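Local coordinates for pheromome Binding Protein (Epiphyas postvittana, PDB 6VQ5) that probably binds and carries pheromones or related odorants, as a small helical member of the insect PBP/GOBP family, at residues L90-H101 / I114-L125; V15-L25 / C50-L59. All blocks are in the same frame, centred on the assembly; numbering follows the deposited sequence.

Contact 1: residues L90-H101 / I114-L125; sequences LVAILHECEKTH and IAKCFRTNIHEL. Unlike the reference sequence in segment 114-125: Glu124 (reference Lys).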
loop_
_atom_site.group_PDB
_atom_site.type_symbol
_atom_site.label_atom_id
_atom_site.label_comp_id
_atom_site.label_asym_id
_atom_site.label_seq_id
_atom_site.Cartn_x
_atom_site.Cartn_y
_atom_site.Cartn_z
ATOM N N LEU A 90 8.698 -7.081 -6.574
ATOM C CA LEU A 90 7.689 -6.214 -5.901
ATOM C C LEU A 90 8.305 -5.521 -4.683
ATOM O O LEU A 90 8.168 -4.289 -4.575
ATOM C CB LEU A 90 6.487 -7.056 -5.466
ATOM C CG LEU A 90 5.502 -7.437 -6.565
ATOM C CD1 LEU A 90 4.356 -8.266 -6.006
ATOM C CD2 LEU A 90 4.968 -6.206 -7.267
ATOM N N VAL A 91 8.925 -6.283 -3.784
ATOM C CA VAL A 91 9.488 -5.748 -2.508
ATOM C C VAL A 91 10.688 -4.856 -2.854
ATOM O O VAL A 91 10.865 -3.820 -2.176
ATOM C CB VAL A 91 9.843 -6.883 -1.520
ATOM C CG1 VAL A 91 10.647 -6.390 -0.323
ATOM C CG2 VAL A 91 8.602 -7.634 -1.054
ATOM N N ALA A 92 11.463 -5.211 -3.884
ATOM C CA ALA A 92 12.575 -4.369 -4.384
ATOM C C ALA A 92 12.017 -2.996 -4.777
ATOM O O ALA A 92 12.556 -1.982 -4.296
ATOM C CB ALA A 92 13.281 -5.037 -5.534
ATOM N N ILE A 93 10.952 -2.972 -5.585
ATOM C CA ILE A 93 10.275 -1.721 -6.037
ATOM C C ILE A 93 9.724 -0.974 -4.812
ATOM O O ILE A 93 9.868 0.264 -4.772
ATOM C CB ILE A 93 9.200 -2.014 -7.109
ATOM C CG1 ILE A 93 9.823 -2.105 -8.507
ATOM C CG2 ILE A 93 8.079 -0.983 -7.077
ATOM C CD1 ILE A 93 9.183 -3.142 -9.395
ATOM N N LEU A 94 9.123 -1.678 -3.854
ATOM C CA LEU A 94 8.522 -1.047 -2.645
ATOM C C LEU A 94 9.629 -0.386 -1.820
ATOM O O LEU A 94 9.399 0.738 -1.333
ATOM C CB LEU A 94 7.765 -2.103 -1.829
ATOM C CG LEU A 94 7.116 -1.608 -0.535
ATOM C CD1 LEU A 94 6.062 -0.550 -0.824
ATOM C CD2 LEU A 94 6.523 -2.763 0.248
ATOM N N HIS A 95 10.784 -1.046 -1.677
ATOM C CA HIS A 95 11.935 -0.526 -0.898
ATOM C C HIS A 95 12.436 0.764 -1.543
ATOM O O HIS A 95 12.735 1.706 -0.797
ATOM C CB HIS A 95 13.053 -1.576 -0.763
ATOM C CG HIS A 95 14.175 -1.134 0.121
ATOM N ND1 HIS A 95 13.958 -0.577 1.375
ATOM C CD2 HIS A 95 15.513 -1.119 -0.073
ATOM C CE1 HIS A 95 15.116 -0.251 1.913
ATOM N NE2 HIS A 95 16.087 -0.574 1.044
ATOM N N GLU A 96 12.534 0.808 -2.872
ATOM C CA GLU A 96 13.125 1.972 -3.581
ATOM C C GLU A 96 12.199 3.177 -3.417
ATOM O O GLU A 96 12.704 4.278 -3.155
ATOM C CB GLU A 96 13.459 1.624 -5.031
ATOM C CG GLU A 96 14.908 1.176 -5.202
ATOM C CD GLU A 96 15.968 2.128 -4.647
ATOM O OE1 GLU A 96 15.639 3.325 -4.445
ATOM O OE2 GLU A 96 17.119 1.685 -4.410
ATOM N N CYS A 97 10.892 2.958 -3.520
ATOM C CA CYS A 97 9.830 3.957 -3.239
ATOM C C CYS A 97 9.967 4.488 -1.804
ATOM O O CYS A 97 9.921 5.725 -1.617
ATOM C CB CYS A 97 8.461 3.322 -3.428
ATOM S SG CYS A 97 8.035 3.021 -5.161
ATOM N N GLU A 98 10.124 3.576 -0.837
ATOM C CA GLU A 98 10.318 3.880 0.607
ATOM C C GLU A 98 11.551 4.779 0.795
ATOM O O GLU A 98 11.435 5.782 1.513
ATOM C CB GLU A 98 10.428 2.586 1.409
ATOM C CG GLU A 98 10.495 2.813 2.903
ATOM C CD GLU A 98 10.817 1.581 3.731
ATOM O OE1 GLU A 98 11.527 0.676 3.234
ATOM O OE2 GLU A 98 10.340 1.531 4.872
ATOM N N LYS A 99 12.680 4.450 0.166
ATOM C CA LYS A 99 13.899 5.306 0.194
ATOM C C LYS A 99 13.572 6.685 -0.409
ATOM O O LYS A 99 13.877 7.708 0.248
ATOM C CB LYS A 99 15.066 4.647 -0.548
ATOM C CG LYS A 99 15.860 3.628 0.255
ATOM C CD LYS A 99 16.794 2.799 -0.599
ATOM C CE LYS A 99 17.643 3.637 -1.536
ATOM N NZ LYS A 99 18.908 2.953 -1.900
ATOM N N THR A 100 12.983 6.718 -1.608
ATOM C CA THR A 100 12.727 7.968 -2.365
ATOM C C THR A 100 11.938 8.945 -1.489
ATOM O O THR A 100 12.298 10.139 -1.490
ATOM C CB THR A 100 11.995 7.674 -3.679
ATOM O OG1 THR A 100 12.837 6.764 -4.383
ATOM C CG2 THR A 100 11.709 8.899 -4.522
ATOM N N HIS A 101 10.918 8.456 -0.774
ATOM C CA HIS A 101 9.985 9.299 0.019
ATOM C C HIS A 101 10.232 9.144 1.524
ATOM O O HIS A 101 9.321 9.499 2.295
ATOM C CB HIS A 101 8.532 8.976 -0.338
ATOM C CG HIS A 101 8.251 8.993 -1.799
ATOM N ND1 HIS A 101 8.486 10.101 -2.586
ATOM C CD2 HIS A 101 7.761 8.038 -2.616
ATOM C CE1 HIS A 101 8.144 9.833 -3.827
ATOM N NE2 HIS A 101 7.687 8.574 -3.869
ATOM N N ILE A 114 4.290 6.492 -1.050
ATOM C CA ILE A 114 4.942 5.168 -1.287
ATOM C C ILE A 114 3.967 4.284 -2.069
ATOM O O ILE A 114 4.420 3.632 -3.021
ATOM C CB ILE A 114 5.429 4.514 0.026
ATOM C CG1 ILE A 114 6.573 5.316 0.653
ATOM C CG2 ILE A 114 5.828 3.061 -0.196
ATOM C CD1 ILE A 114 6.812 5.014 2.113
ATOM N N ALA A 115 2.687 4.275 -1.697
ATOM C CA ALA A 115 1.659 3.402 -2.314
ATOM C C ALA A 115 1.507 3.746 -3.802
ATOM O O ALA A 115 1.380 2.800 -4.617
ATOM C CB ALA A 115 0.345 3.526 -1.581
ATOM N N LYS A 116 1.545 5.038 -4.144
ATOM C CA LYS A 116 1.417 5.536 -5.542
ATOM C C LYS A 116 2.687 5.204 -6.340
ATOM O O LYS A 116 2.576 4.722 -7.477
ATOM C CB LYS A 116 1.182 7.043 -5.543
ATOM C CG LYS A 116 -0.193 7.466 -5.060
ATOM C CD LYS A 116 -0.542 8.864 -5.501
ATOM C CE LYS A 116 0.115 9.940 -4.667
ATOM N NZ LYS A 116 -0.153 11.263 -5.256
ATOM N N CYS A 117 3.850 5.489 -5.768
ATOM C CA CYS A 117 5.167 5.117 -6.327
ATOM C C CYS A 117 5.173 3.614 -6.623
ATOM O O CYS A 117 5.520 3.224 -7.749
ATOM C CB CYS A 117 6.268 5.501 -5.350
ATOM S SG CYS A 117 7.902 4.934 -5.874
ATOM N N PHE A 118 4.776 2.804 -5.646
ATOM C CA PHE A 118 4.704 1.325 -5.759
ATOM C C PHE A 118 3.792 0.935 -6.931
ATOM O O PHE A 118 4.250 0.277 -7.872
ATOM C CB PHE A 118 4.205 0.705 -4.451
ATOM C CG PHE A 118 3.995 -0.777 -4.542
ATOM C CD1 PHE A 118 5.081 -1.634 -4.581
ATOM C CD2 PHE A 118 2.715 -1.310 -4.618
ATOM C CE1 PHE A 118 4.888 -3.007 -4.670
ATOM C CE2 PHE A 118 2.518 -2.680 -4.729
ATOM C CZ PHE A 118 3.606 -3.528 -4.740
ATOM N N ARG A 119 2.517 1.322 -6.866
ATOM C CA ARG A 119 1.491 0.912 -7.858
ATOM C C ARG A 119 1.966 1.302 -9.261
ATOM O O ARG A 119 1.816 0.483 -10.175
ATOM C CB ARG A 119 0.144 1.548 -7.519
ATOM C CG ARG A 119 -0.915 1.382 -8.594
ATOM C CD ARG A 119 -1.221 -0.075 -8.823
ATOM N NE ARG A 119 -2.153 -0.253 -9.927
ATOM C CZ ARG A 119 -1.816 -0.519 -11.190
ATOM N NH1 ARG A 119 -0.549 -0.624 -11.557
ATOM N NH2 ARG A 119 -2.765 -0.652 -12.094
ATOM N N THR A 120 2.528 2.495 -9.425
ATOM C CA THR A 120 2.941 3.015 -10.749
ATOM C C THR A 120 4.159 2.227 -11.266
ATOM O O THR A 120 4.171 1.947 -12.477
ATOM C CB THR A 120 3.107 4.544 -10.723
ATOM O OG1 THR A 120 1.808 5.134 -10.648
ATOM C CG2 THR A 120 3.808 5.097 -11.942
ATOM N N ASN A 121 5.119 1.844 -10.414
ATOM C CA ASN A 121 6.400 1.220 -10.856
ATOM C C ASN A 121 6.300 -0.313 -10.967
ATOM O O ASN A 121 7.284 -0.931 -11.427
ATOM C CB ASN A 121 7.568 1.614 -9.952
ATOM C CG ASN A 121 8.077 3.024 -10.201
ATOM O OD1 ASN A 121 7.676 3.709 -11.143
ATOM N ND2 ASN A 121 8.998 3.471 -9.366
ATOM N N ILE A 122 5.183 -0.932 -10.582
ATOM C CA ILE A 122 5.012 -2.410 -10.700
ATOM C C ILE A 122 4.321 -2.733 -12.027
ATOM O O ILE A 122 3.862 -3.879 -12.182
ATOM C CB ILE A 122 4.271 -3.025 -9.490
ATOM C CG1 ILE A 122 2.827 -2.540 -9.362
ATOM C CG2 ILE A 122 5.061 -2.804 -8.215
ATOM C CD1 ILE A 122 1.938 -3.490 -8.584
ATOM N N HIS A 123 4.281 -1.770 -12.954
ATOM C CA HIS A 123 3.630 -1.882 -14.290
ATOM C C HIS A 123 4.032 -3.182 -15.004
ATOM O O HIS A 123 3.131 -3.924 -15.419
ATOM C CB HIS A 123 3.991 -0.663 -15.151
ATOM C CG HIS A 123 3.421 -0.725 -16.529
ATOM N ND1 HIS A 123 2.100 -0.395 -16.797
ATOM C CD2 HIS A 123 3.969 -1.107 -17.702
ATOM C CE1 HIS A 123 1.865 -0.565 -18.079
ATOM N NE2 HIS A 123 2.992 -1.004 -18.652
ATOM N N GLU A 124 5.333 -3.446 -15.140
ATOM C CA GLU A 124 5.879 -4.490 -16.050
ATOM C C GLU A 124 5.887 -5.860 -15.354
ATOM O O GLU A 124 6.689 -6.723 -15.773
ATOM C CB GLU A 124 7.303 -4.137 -16.508
ATOM C CG GLU A 124 7.542 -2.654 -16.770
ATOM C CD GLU A 124 8.294 -1.923 -15.665
ATOM O OE1 GLU A 124 7.877 -1.999 -14.474
ATOM O OE2 GLU A 124 9.306 -1.294 -15.988
ATOM N N LEU A 125 5.035 -6.050 -14.341
ATOM C CA LEU A 125 4.952 -7.272 -13.496
ATOM C C LEU A 125 3.512 -7.799 -13.535
ATOM O O LEU A 125 2.573 -6.990 -13.402
ATOM C CB LEU A 125 5.370 -6.918 -12.064
ATOM C CG LEU A 125 6.832 -7.157 -11.686
ATOM C CD1 LEU A 125 7.793 -6.657 -12.752
ATOM C CD2 LEU A 125 7.135 -6.497 -10.352
#

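Contact 2: residues V15-L25 / C50-L59; sequences VLEECKKELNL and CAIVCMSKKL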
loop_
_atom_site.group_PDB
_atom_site.type_symbol
_atom_site.label_atom_id
_atom_site.label_comp_id
_atom_site.label_asym_id
_atom_site.label_seq_id
_atom_site.Cartn_x
_atom_site.Cartn_y
_atom_site.Cartn_z
ATOM N N VAL A 15 -9.172 -6.388 7.189
ATOM C CA VAL A 15 -8.233 -5.337 7.659
ATOM C C VAL A 15 -8.755 -3.971 7.189
ATOM O O VAL A 15 -8.697 -3.023 8.005
ATOM C CB VAL A 15 -6.804 -5.676 7.197
ATOM C CG1 VAL A 15 -5.947 -4.453 6.962
ATOM C CG2 VAL A 15 -6.138 -6.601 8.190
ATOM N N LEU A 16 -9.295 -3.887 5.969
ATOM C CA LEU A 16 -9.945 -2.652 5.439
ATOM C C LEU A 16 -11.145 -2.264 6.322
ATOM O O LEU A 16 -11.227 -1.086 6.717
ATOM C CB LEU A 16 -10.382 -2.857 3.982
ATOM C CG LEU A 16 -11.056 -1.654 3.316
ATOM C CD1 LEU A 16 -10.267 -0.378 3.563
ATOM C CD2 LEU A 16 -11.234 -1.856 1.819
ATOM N N GLU A 17 -12.049 -3.215 6.589
ATOM C CA GLU A 17 -13.276 -3.018 7.407
ATOM C C GLU A 17 -12.896 -2.592 8.822
ATOM O O GLU A 17 -13.587 -1.718 9.379
ATOM C CB GLU A 17 -14.116 -4.291 7.437
ATOM C CG GLU A 17 -14.930 -4.514 6.176
ATOM C CD GLU A 17 -15.769 -3.336 5.716
ATOM O OE1 GLU A 17 -16.704 -2.959 6.414
ATOM O OE2 GLU A 17 -15.471 -2.778 4.669
ATOM N N GLU A 18 -11.865 -3.202 9.403
ATOM C CA GLU A 18 -11.410 -2.837 10.767
ATOM C C GLU A 18 -10.963 -1.380 10.725
ATOM O O GLU A 18 -11.491 -0.589 11.522
ATOM C CB GLU A 18 -10.286 -3.747 11.264
ATOM C CG GLU A 18 -10.777 -5.102 11.725
ATOM C CD GLU A 18 -9.685 -5.993 12.285
ATOM O OE1 GLU A 18 -8.502 -5.638 12.167
ATOM O OE2 GLU A 18 -10.027 -7.027 12.895
ATOM N N CYS A 19 -10.068 -1.049 9.793
ATOM C CA CYS A 19 -9.480 0.303 9.649
ATOM C C CYS A 19 -10.579 1.332 9.415
ATOM O O CYS A 19 -10.438 2.462 9.928
ATOM C CB CYS A 19 -8.441 0.310 8.542
ATOM S SG CYS A 19 -6.963 -0.594 9.063
ATOM N N LYS A 20 -11.635 0.943 8.696
ATOM C CA LYS A 20 -12.764 1.847 8.341
ATOM C C LYS A 20 -13.437 2.276 9.656
ATOM O O LYS A 20 -13.702 3.472 9.839
ATOM C CB LYS A 20 -13.704 1.170 7.333
ATOM C CG LYS A 20 -14.482 2.113 6.429
ATOM C CD LYS A 20 -15.814 1.565 5.927
ATOM C CE LYS A 20 -15.701 0.227 5.224
ATOM N NZ LYS A 20 -17.015 -0.250 4.721
ATOM N N LYS A 21 -13.663 1.334 10.564
ATOM C CA LYS A 21 -14.339 1.593 11.874
ATOM C C LYS A 21 -13.420 2.391 12.838
ATOM O O LYS A 21 -13.858 3.469 13.355
ATOM C CB LYS A 21 -14.739 0.277 12.538
ATOM C CG LYS A 21 -15.958 -0.414 11.943
ATOM C CD LYS A 21 -16.380 -1.614 12.778
ATOM C CE LYS A 21 -17.182 -2.632 11.994
ATOM N NZ LYS A 21 -17.833 -3.625 12.893
ATOM N N GLU A 22 -12.184 1.917 13.025
ATOM C CA GLU A 22 -11.132 2.592 13.832
ATOM C C GLU A 22 -10.953 4.063 13.426
ATOM O O GLU A 22 -10.848 4.885 14.353
ATOM C CB GLU A 22 -9.795 1.865 13.697
ATOM C CG GLU A 22 -9.839 0.452 14.227
ATOM C CD GLU A 22 -8.476 -0.185 14.414
ATOM O OE1 GLU A 22 -7.458 0.473 14.080
ATOM O OE2 GLU A 22 -8.436 -1.343 14.888
ATOM N N LEU A 23 -10.892 4.382 12.118
ATOM C CA LEU A 23 -10.541 5.734 11.594
ATOM C C LEU A 23 -11.792 6.519 11.189
ATOM O O LEU A 23 -11.641 7.687 10.821
ATOM C CB LEU A 23 -9.599 5.580 10.400
ATOM C CG LEU A 23 -8.197 5.070 10.720
ATOM C CD1 LEU A 23 -7.412 4.802 9.444
ATOM C CD2 LEU A 23 -7.456 6.079 11.565
ATOM N N ASN A 24 -12.966 5.893 11.227
ATOM C CA ASN A 24 -14.283 6.533 10.953
ATOM C C ASN A 24 -14.333 7.065 9.515
ATOM O O ASN A 24 -14.772 8.219 9.317
ATOM C CB ASN A 24 -14.605 7.649 11.947
ATOM C CG ASN A 24 -16.101 7.809 12.120
ATOM O OD1 ASN A 24 -16.773 6.849 12.488
ATOM N ND2 ASN A 24 -16.637 8.991 11.845
ATOM N N LEU A 25 -13.939 6.223 8.554
ATOM C CA LEU A 25 -13.906 6.538 7.109
ATOM C C LEU A 25 -15.288 6.285 6.502
ATOM O O LEU A 25 -15.954 5.342 6.951
ATOM C CB LEU A 25 -12.838 5.656 6.464
ATOM C CG LEU A 25 -11.407 5.814 7.000
ATOM C CD1 LEU A 25 -10.453 4.878 6.261
ATOM C CD2 LEU A 25 -10.917 7.260 6.886
ATOM N N CYS A 50 -3.791 7.397 5.689
ATOM C CA CYS A 50 -4.039 6.893 7.068
ATOM C C CYS A 50 -4.635 5.467 6.982
ATOM O O CYS A 50 -4.200 4.585 7.747
ATOM C CB CYS A 50 -4.888 7.882 7.870
ATOM S SG CYS A 50 -4.168 9.549 8.077
ATOM N N ALA A 51 -5.541 5.207 6.046
ATOM C CA ALA A 51 -6.123 3.865 5.815
ATOM C C ALA A 51 -5.010 2.849 5.517
ATOM O O ALA A 51 -5.071 1.706 6.029
ATOM C CB ALA A 51 -7.136 3.920 4.699
ATOM N N ILE A 52 -4.011 3.248 4.732
ATOM C CA ILE A 52 -2.935 2.338 4.227
ATOM C C ILE A 52 -1.934 2.074 5.360
ATOM O O ILE A 52 -1.437 0.928 5.470
ATOM C CB ILE A 52 -2.271 2.918 2.962
ATOM C CG1 ILE A 52 -3.241 2.923 1.780
ATOM C CG2 ILE A 52 -1.012 2.146 2.624
ATOM C CD1 ILE A 52 -2.874 3.887 0.682
ATOM N N VAL A 53 -1.663 3.084 6.187
ATOM C CA VAL A 53 -0.851 2.911 7.428
ATOM C C VAL A 53 -1.569 1.895 8.318
ATOM O O VAL A 53 -0.945 0.886 8.671
ATOM C CB VAL A 53 -0.615 4.252 8.149
ATOM C CG1 VAL A 53 -0.015 4.071 9.535
ATOM C CG2 VAL A 53 0.260 5.153 7.296
ATOM N N CYS A 54 -2.841 2.153 8.628
ATOM C CA CYS A 54 -3.692 1.288 9.488
ATOM C C CYS A 54 -3.649 -0.159 8.984
ATOM O O CYS A 54 -3.429 -1.065 9.807
ATOM C CB CYS A 54 -5.136 1.770 9.539
ATOM S SG CYS A 54 -6.183 0.642 10.493
ATOM N N MET A 55 -3.861 -0.364 7.685
ATOM C CA MET A 55 -3.931 -1.723 7.092
ATOM C C MET A 55 -2.539 -2.356 7.150
ATOM O O MET A 55 -2.459 -3.553 7.493
ATOM C CB MET A 55 -4.449 -1.701 5.649
ATOM C CG MET A 55 -5.925 -1.336 5.521
ATOM S SD MET A 55 -6.398 -1.066 3.772
ATOM C CE MET A 55 -6.131 -2.715 3.123
ATOM N N SER A 56 -1.498 -1.571 6.862
ATOM C CA SER A 56 -0.078 -2.019 6.828
ATOM C C SER A 56 0.332 -2.557 8.210
ATOM O O SER A 56 0.862 -3.680 8.281
ATOM C CB SER A 56 0.839 -0.905 6.338
ATOM O OG SER A 56 0.590 -0.597 4.967
ATOM N N LYS A 57 0.032 -1.813 9.273
ATOM C CA LYS A 57 0.285 -2.220 10.680
ATOM C C LYS A 57 -0.412 -3.552 10.985
ATOM O O LYS A 57 0.257 -4.467 11.498
ATOM C CB LYS A 57 -0.194 -1.124 11.633
ATOM C CG LYS A 57 0.783 0.032 11.783
ATOM C CD LYS A 57 0.186 1.266 12.415
ATOM C CE LYS A 57 1.246 2.280 12.795
ATOM N NZ LYS A 57 0.650 3.509 13.367
ATOM N N LYS A 58 -1.706 -3.654 10.680
ATOM C CA LYS A 58 -2.529 -4.859 10.956
ATOM C C LYS A 58 -2.013 -6.063 10.166
ATOM O O LYS A 58 -2.206 -7.189 10.654
ATOM C CB LYS A 58 -3.996 -4.594 10.626
ATOM C CG LYS A 58 -4.714 -3.697 11.623
ATOM C CD LYS A 58 -6.159 -3.455 11.253
ATOM C CE LYS A 58 -6.894 -2.611 12.271
ATOM N NZ LYS A 58 -7.018 -3.305 13.565
ATOM N N LEU A 59 -1.387 -5.858 9.005
ATOM C CA LEU A 59 -0.765 -6.963 8.224
ATOM C C LEU A 59 0.718 -7.086 8.587
ATOM O O LEU A 59 1.403 -7.889 7.938
ATOM C CB LEU A 59 -0.955 -6.706 6.728
ATOM C CG LEU A 59 -2.409 -6.640 6.258
ATOM C CD1 LEU A 59 -2.482 -6.225 4.798
ATOM C CD2 LEU A 59 -3.113 -7.973 6.477
#

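Contact 1: residues L90-H101 / I114-L125
One residue before Cys97, whose disulfide to Cys117 joins the two segments, Glu96 O takes two hydrogen bonds from Thr100, from the backbone N and from OG1 at 2.8 Å; the donors arrive from opposite faces of the carbonyl plane. The hold across the contact is covalent and apolar. Cys97 SG lies 2.0 Å from Cys117 SG, the S–S torsion being -80°, and the Cys97 side chain fits as a knob among Ile114, Cys117, Phe118 and Asn121. In the PBP/GOBP fold of six helices and three disulfides, this bond ties helix 84-100 to helix 107-121, whose segments run at 141°, nearer antiparallel than perpendicular. With chi1 at 175°, Phe118 CG points away from the backbone N and the ring swings over to helix 84-100; its CE1 edge meets Leu90 O at 3.5 Å, in plane, while Ile122 CG2 lies over one face. Leu90 CD2 touches Ile122 CG2 at 3.5 Å and also Leu125 CD2 and Phe118 CZ. Ile93 CD1 and Leu125 CD2 meet tip to tip at 4.0 Å. The side chains of Leu94 and Ile114 cross at about a right angle, Leu94 CD1 3.7 Å from Ile114 CG2, and the His101 ring turns its edge to Cys117 CB.

Contact 2: residues V15-L25 / C50-L59
Lys58 runs over helix 13-23 as a knob set among Val15, Glu18, Cys19 and Glu22. Its CB lies 3.8 Å from Val15 CG2, the two side chains sliding past each other in opposite directions. CD packs 3.7 Å from Cys19 SG and also lies beside Glu18 OE1, and CE lies close to an oxygen of each glutamate. The chain is extended as far as CE and then bends (chi4 -66°), bringing NZ between the two carboxylates. NZ donates to Glu22 OE2 at 2.8 Å and to Glu18 OE1 at 3.1 Å, both salt bridges, and it stands above both carboxylate planes, 43° out of that of Glu22 and 48° out of that of Glu18. With an alanine in place of Lys58, Glu18 and Glu22, one helical turn apart, would probably lose the positive charge between them, and one side of the disulfide would be uncovered. That bond, one of the three disulfides of the PBP/GOBP fold, joins Cys19 SG to Cys54 SG at 2.0 Å beneath the lysine chain, tying helix 13-23 to helix 46-58. Packing continues on either side of it: Val15 CG1 packs on Met55 CB and its CG2 on Leu59 CD2 at 3.7 Å, while Leu23 CD1 rests 3.6 Å from Cys50 O and Leu25 CD1 3.8 Å from Ala51 CB. Met55 also touches Phe12, a residue of the 2-(2-methoxyethoxy)ethanol pocket. Helix 28-37 packs against Leu16 and Ala51, and helix 107-121 packs on another side of helix 46-58, through Ile52 on Ala115 and Val53 on Ala111.

From the N terminus, contact 2 closes first: helix 13-23 leads into helix 28-37, and the chain returns with helix 46-58 to pair with the first. Contact 1 opens only later, where helix 84-100 turns back into helix 107-121, so the two loops follow in series and neither nests in the other. Their centres lie about 21 Å apart, on opposite sides of the chain's centre. What interlocks them is the disulfide Cys50–Cys108, whose cysteines fall inside the loops closed by Cys19–Cys54 and Cys97–Cys117, respectively. Direct packing adds to it, with Ala115 CB of contact 1 lying 4.0 Å from Ile52 CD1 of contact 2.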